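Local coordinates for protein polysaccharide deacetylase (Bacillus anthracis, PDB 2J13) that probably removes acetyl groups from cell-wall peptidoglycan as a zinc-binding carbohydrate esterase of family 4, at residues N67-T70 against G71-L74; L74-L77 against K78-V82; L163-T166 against K167-G170. All coordinates share one frame; numbering follows the deposited sequence.

In the fold
Contacts 1 and 2 follow each other on helix 70-80, the helical arm of the beta-alpha-beta unit formed by strand 56-63, that helix and strand 84-88. Contact 1 covers its first turn and contact 2 its last; their centres lie 11 Å apart and they share Leu74. Contact 3 closes helix 160-168 on the opposite side of the chain's centre, its centre 31 Å from that of contact 1 and 32 Å from that of contact 2. A zinc ion lies about 12 Å from the side chain of Thr70, and one lies about 13 Å from that of Val82, so neither side chain is a ligand. Contacts 2 and 3 both end in Schellman motifs.

Contact 1. Residues N67-T70 against G71-L74; sequences NGYT and GKIL
Tyr69 lays one edge of its ring beside the aliphatic chain of Lys72, with CD1 of Tyr69 3.8 Å from CD of Lys72. The methylene sits at the ring edge, near the ring plane, so this is not a stack over a face. Both side chains run the same way, and a bend at chi3 (146°) carries the lysine along the ring until its NZ lies 4.0 Å from Tyr69 CE1. The backbone beneath them is the first turn of helix 70-80, which follows strand 56-63 in a beta-alpha-beta unit. Two bonds establish the turn: Ile73 N donates to Tyr69 O at 3.0 Å, with an N-H...O angle of 165°, and Leu74 N donates to Thr70 O at 2.9 Å. A water joins the preceding loop to the same turn, donating to Gly68 O and accepting from Lys72 N at 3.2 Å. On the buried side, CG2 of Thr70 lies 4.1 Å from CD1 of Leu74, the two side chains running alongside each other against Leu99 of helix 97-105. With CG2 anti to the backbone N of Thr70, OG1 stands beside that N and is hydrogen-bonded to Glu66 OE1.

Contact 2. Residues L74-L77 against K78-V82; sequences LDVL and KEKKV
Chi1 of -65° sets CG of Leu77 opposite its own carbonyl carbon, and chi2 of 174° extends CD1 away from CA and so turns the other branch, CD2, to Val82. In Val82, CG1 stands anti to the backbone N and meets that methyl, Leu77 CD2 to Val82 CG1 being 3.7 Å. The two side chains meet at a slant. The chain can fold back in this way because helix 70-80 ends in a Schellman motif: Lys81, with its positive phi of 52°, is the C-prime residue, and Val82 N donates to Leu77 O at 3.0 Å in the carbonyl plane. The second bond of the motif, from Lys81 N to Lys78 O, is weak at 3.4 Å, but Lys78 O also accepts from the side chain, Lys81 NZ lying 3.0 Å from it. This turn leads from the helix of a beta-alpha-beta unit toward strand 84-88, where Ala84 and Phe86 touch Leu77. Before the turn, Lys80 N donates to Val76 O at 2.9 Å. The same carbonyl has CG of Lys80 beside it at 3.3 Å from Val76 O, and CG1 of Val76 reaches CG of Lys80 at 4.1 Å. Beyond CG the lysine bends at chi2, and its NZ forms a salt bridge with Asp226 of helix 217-230. Lys78 and Asp75 do not pair with each other: NZ of Lys78 bridges to Glu106, OD1 of Asp75 to Arg102.

Contact 3. Residues L163-T166 against K167-G170; sequences LALT and KEMG
Residues 163-169 keep helical backbone angles and Gly170 is the first to leave them, with phi 102°, giving the Schellman motif that closes helix 160-168. Lys167 N donates to Leu163 O at 3.1 Å, nearly straight at 171°, and Glu168 N donates to Ala164 O at 3.0 Å. Met169 N continues the series to Leu165 O at 3.1 Å and adds a weak second bond to Thr166 O. The change comes at Gly170, whose N donates to Lys167 O at 2.9 Å, three residues back. Positive phi is readily adopted by glycine, which has no beta carbon to meet the carbonyl oxygen before it. Among the side chains, Leu165 and Glu168 run side by side; in the one leucine conformer considered, and so only tentatively, CD2 of Leu165 lies 3.9 Å from OE1 of Glu168. Thr166 OG1 bonds back to the carbonyl of Thr162, one turn earlier, while Lys167 extends its NZ to the carbonyl of Lys43. Met169 heads for helix 125-143, where it touches Arg129, Leu132 and Thr133. With chi1 of -61°, CG of Met169 lies beside the backbone N, over the preceding turn, and stands 3.2 Å from Leu165 O.

Contact 1. Residues N67-T70 against G71-L74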
loop_
_atom_site.group_PDB
_atom_site.type_symbol
_atom_site.label_atom_id
_atom_site.label_comp_id
_atom_site.label_asym_id
_atom_site.label_seq_id
_atom_site.Cartn_x
_atom_site.Cartn_y
_atom_site.Cartn_z
ATOM N N ASN A 67 -3.682 7.096 -14.668
ATOM C CA ASN A 67 -4.728 7.961 -15.184
ATOM C C ASN A 67 -4.192 9.286 -15.700
ATOM O O ASN A 67 -4.924 10.033 -16.345
ATOM C CB ASN A 67 -5.757 8.229 -14.098
ATOM C CG ASN A 67 -6.653 7.038 -13.823
ATOM O OD1 ASN A 67 -6.412 6.255 -12.903
ATOM N ND2 ASN A 67 -7.721 6.927 -14.602
ATOM N N GLY A 68 -2.927 9.570 -15.413
ATOM C CA GLY A 68 -2.230 10.770 -15.904
ATOM C C GLY A 68 -2.021 11.852 -14.849
ATOM O O GLY A 68 -1.568 12.979 -15.162
ATOM N N TYR A 69 -2.314 11.534 -13.592
ATOM C CA TYR A 69 -2.192 12.533 -12.511
ATOM C C TYR A 69 -1.178 12.168 -11.420
ATOM O O TYR A 69 -1.017 12.900 -10.451
ATOM C CB TYR A 69 -3.582 12.777 -11.925
ATOM C CG TYR A 69 -4.531 13.197 -13.013
ATOM C CD1 TYR A 69 -4.410 14.451 -13.590
ATOM C CD2 TYR A 69 -5.496 12.324 -13.511
ATOM C CE1 TYR A 69 -5.230 14.848 -14.619
ATOM C CE2 TYR A 69 -6.351 12.726 -14.566
ATOM C CZ TYR A 69 -6.198 13.993 -15.097
ATOM O OH TYR A 69 -6.997 14.458 -16.124
ATOM N N THR A 70 -0.516 11.016 -11.542
ATOM C CA THR A 70 0.428 10.638 -10.507
ATOM C C THR A 70 1.560 11.664 -10.366
ATOM O O THR A 70 2.033 11.886 -9.278
ATOM C CB THR A 70 0.942 9.226 -10.722
ATOM O OG1 THR A 70 -0.204 8.338 -10.772
ATOM C CG2 THR A 70 1.900 8.821 -9.603
ATOM N N GLY A 71 2.000 12.279 -11.460
ATOM C CA GLY A 71 3.053 13.295 -11.373
ATOM C C GLY A 71 2.594 14.501 -10.569
ATOM O O GLY A 71 3.376 15.092 -9.824
ATOM N N LYS A 72 1.329 14.859 -10.715
ATOM C CA LYS A 72 0.731 15.971 -9.949
ATOM C C LYS A 72 0.598 15.621 -8.464
ATOM O O LYS A 72 0.845 16.474 -7.616
ATOM C CB LYS A 72 -0.620 16.373 -10.552
ATOM C CG LYS A 72 -0.496 17.106 -11.893
ATOM C CD LYS A 72 -1.809 17.062 -12.670
ATOM C CE LYS A 72 -2.068 18.331 -13.493
ATOM N NZ LYS A 72 -3.471 18.412 -14.011
ATOM N N ILE A 73 0.226 14.370 -8.147
ATOM C CA ILE A 73 0.249 13.872 -6.760
ATOM C C ILE A 73 1.654 13.990 -6.190
ATOM O O ILE A 73 1.856 14.474 -5.070
ATOM C CB ILE A 73 -0.235 12.369 -6.680
ATOM C CG1 ILE A 73 -1.718 12.281 -6.963
ATOM C CG2 ILE A 73 0.082 11.749 -5.346
ATOM C CD1 ILE A 73 -2.590 12.891 -5.959
ATOM N N LEU A 74 2.640 13.530 -6.947
ATOM C CA LEU A 74 4.006 13.544 -6.470
ATOM C C LEU A 74 4.456 14.992 -6.235
ATOM O O LEU A 74 5.149 15.263 -5.282
ATOM C CB LEU A 74 4.938 12.844 -7.459
ATOM C CG LEU A 74 4.843 11.293 -7.394
ATOM C CD1 LEU A 74 5.443 10.656 -8.626
ATOM C CD2 LEU A 74 5.526 10.795 -6.124
HETATM O O HOH W 1 0.543 14.277 -13.731
#

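Contact 2. Residues L74-L77 against K78-V82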
loop_
_atom_site.group_PDB
_atom_site.type_symbol
_atom_site.label_atom_id
_atom_site.label_comp_id
_atom_site.label_asym_id
_atom_site.label_seq_id
_atom_site.Cartn_x
_atom_site.Cartn_y
_atom_site.Cartn_z
ATOM N N LEU A 74 2.640 13.530 -6.947
ATOM C CA LEU A 74 4.006 13.544 -6.470
ATOM C C LEU A 74 4.456 14.992 -6.235
ATOM O O LEU A 74 5.149 15.263 -5.282
ATOM C CB LEU A 74 4.938 12.844 -7.459
ATOM C CG LEU A 74 4.843 11.293 -7.394
ATOM C CD1 LEU A 74 5.443 10.656 -8.626
ATOM C CD2 LEU A 74 5.526 10.795 -6.124
ATOM N N ASP A 75 4.023 15.896 -7.099
ATOM C CA ASP A 75 4.376 17.331 -6.913
ATOM C C ASP A 75 3.832 17.855 -5.561
ATOM O O ASP A 75 4.517 18.587 -4.836
ATOM C CB ASP A 75 3.817 18.170 -8.055
ATOM C CG ASP A 75 4.521 17.941 -9.392
ATOM O OD1 ASP A 75 5.652 17.421 -9.422
ATOM O OD2 ASP A 75 3.932 18.326 -10.435
ATOM N N VAL A 76 2.573 17.536 -5.260
ATOM C CA VAL A 76 1.970 17.909 -3.987
ATOM C C VAL A 76 2.763 17.313 -2.811
ATOM O O VAL A 76 3.099 17.994 -1.863
ATOM C CB VAL A 76 0.492 17.512 -3.892
ATOM C CG1 VAL A 76 -0.018 17.717 -2.490
ATOM C CG2 VAL A 76 -0.365 18.275 -4.908
ATOM N N LEU A 77 3.070 16.020 -2.855
ATOM C CA LEU A 77 3.778 15.385 -1.746
ATOM C C LEU A 77 5.160 16.003 -1.496
ATOM O O LEU A 77 5.603 16.121 -0.349
ATOM C CB LEU A 77 3.915 13.867 -2.024
ATOM C CG LEU A 77 2.584 13.111 -2.076
ATOM C CD1 LEU A 77 2.861 11.623 -2.528
ATOM C CD2 LEU A 77 1.889 13.171 -0.740
ATOM N N LYS A 78 5.815 16.408 -2.578
ATOM C CA LYS A 78 7.114 17.043 -2.511
ATOM C C LYS A 78 7.001 18.442 -1.874
ATOM O O LYS A 78 7.795 18.775 -1.025
ATOM C CB LYS A 78 7.685 17.141 -3.923
ATOM C CG LYS A 78 9.095 17.732 -4.048
ATOM C CD LYS A 78 9.414 17.879 -5.521
ATOM C CE LYS A 78 10.743 17.277 -5.913
ATOM N NZ LYS A 78 10.757 16.814 -7.361
ATOM N N GLU A 79 5.985 19.196 -2.285
ATOM C CA GLU A 79 5.731 20.545 -1.770
ATOM C C GLU A 79 5.438 20.520 -0.284
ATOM O O GLU A 79 5.930 21.371 0.479
ATOM C CB GLU A 79 4.543 21.171 -2.495
ATOM C CG GLU A 79 4.850 21.632 -3.913
ATOM C CD GLU A 79 3.768 22.519 -4.513
ATOM O OE1 GLU A 79 2.868 22.994 -3.771
ATOM O OE2 GLU A 79 3.819 22.745 -5.749
ATOM N N LYS A 80 4.623 19.554 0.121
ATOM C CA LYS A 80 4.154 19.440 1.472
ATOM C C LYS A 80 5.055 18.608 2.364
ATOM O O LYS A 80 4.784 18.490 3.553
ATOM C CB LYS A 80 2.746 18.828 1.483
ATOM C CG LYS A 80 1.715 19.595 0.692
ATOM C CD LYS A 80 1.429 20.938 1.283
ATOM C CE LYS A 80 0.321 21.609 0.520
ATOM N NZ LYS A 80 -0.023 22.901 1.166
ATOM N N LYS A 81 6.079 17.988 1.787
ATOM C CA LYS A 81 6.957 17.059 2.493
ATOM C C LYS A 81 6.197 15.968 3.235
ATOM O O LYS A 81 6.321 15.774 4.440
ATOM C CB LYS A 81 7.921 17.823 3.403
ATOM C CG LYS A 81 8.804 18.750 2.607
ATOM C CD LYS A 81 9.702 17.960 1.659
ATOM C CE LYS A 81 10.494 18.834 0.703
ATOM N NZ LYS A 81 10.728 18.081 -0.576
ATOM N N VAL A 82 5.388 15.247 2.476
ATOM C CA VAL A 82 4.578 14.166 3.016
ATOM C C VAL A 82 5.043 12.873 2.341
ATOM O O VAL A 82 5.064 12.821 1.101
ATOM C CB VAL A 82 3.066 14.418 2.684
ATOM C CG1 VAL A 82 2.243 13.179 2.916
ATOM C CG2 VAL A 82 2.541 15.577 3.536
#

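Contact 3. Residues L163-T166 against K167-G170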
loop_
_atom_site.group_PDB
_atom_site.type_symbol
_atom_site.label_atom_id
_atom_site.label_comp_id
_atom_site.label_asym_id
_atom_site.label_seq_id
_atom_site.Cartn_x
_atom_site.Cartn_y
_atom_site.Cartn_z
ATOM N N LEU A 163 -2.291 -14.812 3.170
ATOM C CA LEU A 163 -1.628 -14.046 4.210
ATOM C C LEU A 163 -0.401 -14.757 4.721
ATOM O O LEU A 163 0.685 -14.189 4.795
ATOM C CB LEU A 163 -2.605 -13.765 5.371
ATOM C CG LEU A 163 -3.789 -12.897 5.056
ATOM C CD1 LEU A 163 -4.764 -12.849 6.262
ATOM C CD2 LEU A 163 -3.352 -11.456 4.637
ATOM N N ALA A 164 -0.539 -16.039 5.043
ATOM C CA ALA A 164 0.571 -16.790 5.592
ATOM C C ALA A 164 1.717 -16.993 4.568
ATOM O O ALA A 164 2.864 -16.892 4.923
ATOM C CB ALA A 164 0.078 -18.136 6.160
ATOM N N LEU A 165 1.377 -17.249 3.313
ATOM C CA LEU A 165 2.387 -17.423 2.249
ATOM C C LEU A 165 3.141 -16.124 2.003
ATOM O O LEU A 165 4.367 -16.119 1.821
ATOM C CB LEU A 165 1.735 -17.896 0.955
ATOM C CG LEU A 165 1.080 -19.286 0.940
ATOM C CD1 LEU A 165 0.410 -19.515 -0.393
ATOM C CD2 LEU A 165 2.085 -20.380 1.257
ATOM N N THR A 166 2.416 -15.019 2.031
ATOM C CA THR A 166 3.035 -13.693 1.858
ATOM C C THR A 166 4.024 -13.384 2.994
ATOM O O THR A 166 5.136 -12.957 2.734
ATOM C CB THR A 166 1.919 -12.624 1.734
ATOM O OG1 THR A 166 1.091 -12.961 0.590
ATOM C CG2 THR A 166 2.516 -11.175 1.594
ATOM N N LYS A 167 3.631 -13.604 4.248
ATOM C CA LYS A 167 4.516 -13.440 5.394
ATOM C C LYS A 167 5.745 -14.347 5.323
ATOM O O LYS A 167 6.856 -13.928 5.634
ATOM C CB LYS A 167 3.759 -13.724 6.697
ATOM C CG LYS A 167 4.588 -13.706 7.960
ATOM C CD LYS A 167 3.686 -14.076 9.146
ATOM C CE LYS A 167 4.437 -14.532 10.378
ATOM N NZ LYS A 167 3.425 -14.857 11.467
ATOM N N GLU A 168 5.527 -15.593 4.938
ATOM C CA GLU A 168 6.603 -16.572 4.828
ATOM C C GLU A 168 7.655 -16.119 3.829
ATOM O O GLU A 168 8.856 -16.387 4.018
ATOM C CB GLU A 168 5.974 -17.899 4.400
ATOM C CG GLU A 168 6.881 -19.100 4.253
ATOM C CD GLU A 168 6.113 -20.272 3.605
ATOM O OE1 GLU A 168 4.915 -20.477 3.958
ATOM O OE2 GLU A 168 6.686 -20.968 2.731
ATOM N N MET A 169 7.222 -15.431 2.772
ATOM C CA MET A 169 8.143 -14.869 1.774
ATOM C C MET A 169 8.851 -13.591 2.236
ATOM O O MET A 169 9.702 -13.086 1.535
ATOM C CB MET A 169 7.420 -14.628 0.456
ATOM C CG MET A 169 6.841 -15.895 -0.182
ATOM S SD MET A 169 6.049 -15.563 -1.727
ATOM C CE MET A 169 7.419 -14.963 -2.726
ATOM N N GLY A 170 8.494 -13.086 3.417
ATOM C CA GLY A 170 9.195 -11.995 4.053
ATOM C C GLY A 170 8.502 -10.652 3.926
ATOM O O GLY A 170 9.135 -9.608 4.157
#